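Local coordinates for protein ORF10 (Moritella marina, PDB 6RIW) that probably catalyses chain-elongating condensation of acyl-carrier-protein-bound intermediates through this ketosynthase-chain length factor didomain, as part of a polyunsaturated fatty acid synthase, at residues A240-N245 and Q255-A259. Sequence-based numbering, arbitrary orientation.
Sequences AYPANN and QGLFA
In the thiolase-like ketosynthase domain, one long loop between helix 228-237 and strand 259-270 folds back on itself, bringing 240-245 across 255-259, with Pro242 and Gly256 CA atoms 4.1 Å apart. Neither segment is regular; Pro242 to Asn245 form a type I turn, closed by Asn245 N to Pro242 O at 3.0 Å. One direct backbone hydrogen bond joins the segments, Leu257 N to Ala240 O (3.0 Å), and Pro242 CA makes a CA-H...O contact with Gln255 O (3.5 Å). Gly256, extended at phi/psi 167/-171, must lack a side chain: a CB would clash with Ala240 O. At the turn, Gln255 (chi1 m, chi2 t) reaches out extended, and its OE1 takes a weak hydrogen bond from Asn244 N (3.0 Å), while Asn244 OD1 accepts from Val246 N. Apolar contact comes from Phe258 (chi1 m), its CE1 3.6 Å from Pro242 CD; His62 and His247 meet the same ring. Tyr241, also m, runs alongside 257-259, where one water bridges its OH (2.9 Å) and Ala259 N (3.0 Å).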
loop_
_atom_site.group_PDB
_atom_site.type_symbol
_atom_site.label_atom_id
_atom_site.label_comp_id
_atom_site.label_asym_id
_atom_site.label_seq_id
_atom_site.Cartn_x
_atom_site.Cartn_y
_atom_site.Cartn_z
ATOM N N ALA A 240 -12.035 -18.033 -3.583
ATOM C CA ALA A 240 -12.235 -17.223 -4.778
ATOM C C ALA A 240 -11.863 -17.944 -6.067
ATOM O O ALA A 240 -12.284 -17.508 -7.144
ATOM C CB ALA A 240 -11.432 -15.921 -4.672
ATOM N N TYR A 241 -11.086 -19.025 -5.990
ATOM C CA TYR A 241 -10.747 -19.831 -7.155
ATOM C C TYR A 241 -11.923 -20.731 -7.563
ATOM O O TYR A 241 -12.655 -21.229 -6.704
ATOM C CB TYR A 241 -9.528 -20.701 -6.853
ATOM C CG TYR A 241 -8.215 -19.948 -6.704
ATOM C CD1 TYR A 241 -7.713 -19.178 -7.736
ATOM C CD2 TYR A 241 -7.460 -20.047 -5.524
ATOM C CE1 TYR A 241 -6.500 -18.496 -7.601
ATOM C CE2 TYR A 241 -6.252 -19.386 -5.385
ATOM C CZ TYR A 241 -5.778 -18.616 -6.425
ATOM O OH TYR A 241 -4.586 -17.950 -6.306
ATOM N N PRO A 242 -12.103 -20.985 -8.864
ATOM C CA PRO A 242 -13.296 -21.732 -9.312
ATOM C C PRO A 242 -13.190 -23.224 -9.005
ATOM O O PRO A 242 -12.200 -23.876 -9.339
ATOM C CB PRO A 242 -13.340 -21.471 -10.824
ATOM C CG PRO A 242 -11.921 -21.173 -11.206
ATOM C CD PRO A 242 -11.308 -20.473 -9.997
ATOM N N ALA A 243 -14.241 -23.766 -8.380
ATOM C CA ALA A 243 -14.232 -25.182 -8.037
ATOM C C ALA A 243 -14.216 -26.052 -9.288
ATOM O O ALA A 243 -13.580 -27.111 -9.287
ATOM C CB ALA A 243 -15.431 -25.521 -7.146
ATOM N N ASN A 244 -14.861 -25.610 -10.372
ATOM C CA ASN A 244 -14.837 -26.351 -11.630
ATOM C C ASN A 244 -13.665 -25.957 -12.532
ATOM O O ASN A 244 -13.638 -26.339 -13.705
ATOM C CB ASN A 244 -16.169 -26.176 -12.366
ATOM C CG ASN A 244 -16.372 -24.768 -12.896
ATOM O OD1 ASN A 244 -15.589 -23.858 -12.604
ATOM N ND2 ASN A 244 -17.429 -24.582 -13.683
ATOM N N ASN A 245 -12.716 -25.174 -12.016
ATOM C CA ASN A 245 -11.536 -24.719 -12.762
ATOM C C ASN A 245 -11.897 -23.876 -13.987
ATOM O O ASN A 245 -11.092 -23.745 -14.913
ATOM C CB ASN A 245 -10.643 -25.901 -13.166
ATOM C CG ASN A 245 -9.174 -25.516 -13.291
ATOM O OD1 ASN A 245 -8.567 -25.697 -14.347
ATOM N ND2 ASN A 245 -8.597 -24.984 -12.214
ATOM N N GLN A 255 -16.806 -19.967 -12.176
ATOM C CA GLN A 255 -17.020 -20.095 -10.740
ATOM C C GLN A 255 -16.010 -19.328 -9.890
ATOM O O GLN A 255 -15.987 -19.511 -8.670
ATOM C CB GLN A 255 -17.037 -21.571 -10.345
ATOM C CG GLN A 255 -18.279 -22.270 -10.861
ATOM C CD GLN A 255 -18.428 -23.673 -10.328
ATOM O OE1 GLN A 255 -17.494 -24.233 -9.745
ATOM N NE2 GLN A 255 -19.608 -24.258 -10.533
ATOM N N GLY A 256 -15.202 -18.460 -10.486
ATOM C CA GLY A 256 -14.174 -17.785 -9.722
ATOM C C GLY A 256 -13.188 -17.095 -10.640
ATOM O O GLY A 256 -13.391 -16.997 -11.855
ATOM N N LEU A 257 -12.111 -16.614 -10.025
ATOM C CA LEU A 257 -11.062 -15.906 -10.740
ATOM C C LEU A 257 -9.739 -16.653 -10.617
ATOM O O LEU A 257 -9.556 -17.520 -9.751
ATOM C CB LEU A 257 -10.895 -14.459 -10.203
ATOM C CG LEU A 257 -10.577 -14.279 -8.705
ATOM C CD1 LEU A 257 -9.085 -14.470 -8.358
ATOM C CD2 LEU A 257 -11.020 -12.889 -8.253
ATOM N N PHE A 258 -8.817 -16.299 -11.507
ATOM C CA PHE A 258 -7.391 -16.551 -11.336
ATOM C C PHE A 258 -6.702 -15.203 -11.144
ATOM O O PHE A 258 -7.065 -14.216 -11.794
ATOM C CB PHE A 258 -6.771 -17.247 -12.552
ATOM C CG PHE A 258 -7.354 -18.601 -12.869
ATOM C CD1 PHE A 258 -7.869 -19.422 -11.872
ATOM C CD2 PHE A 258 -7.363 -19.055 -14.181
ATOM C CE1 PHE A 258 -8.393 -20.691 -12.182
ATOM C CE2 PHE A 258 -7.876 -20.320 -14.505
ATOM C CZ PHE A 258 -8.400 -21.129 -13.511
ATOM N N ALA A 259 -5.730 -15.159 -10.239
ATOM C CA ALA A 259 -4.991 -13.934 -9.954
ATOM C C ALA A 259 -3.785 -13.811 -10.887
ATOM O O ALA A 259 -3.507 -14.694 -11.699
ATOM C CB ALA A 259 -4.563 -13.905 -8.493
HETATM O O HOH W 1 -3.823 -17.211 -9.049
HETATM O O HOH W 2 -16.040 -22.044 -6.874
#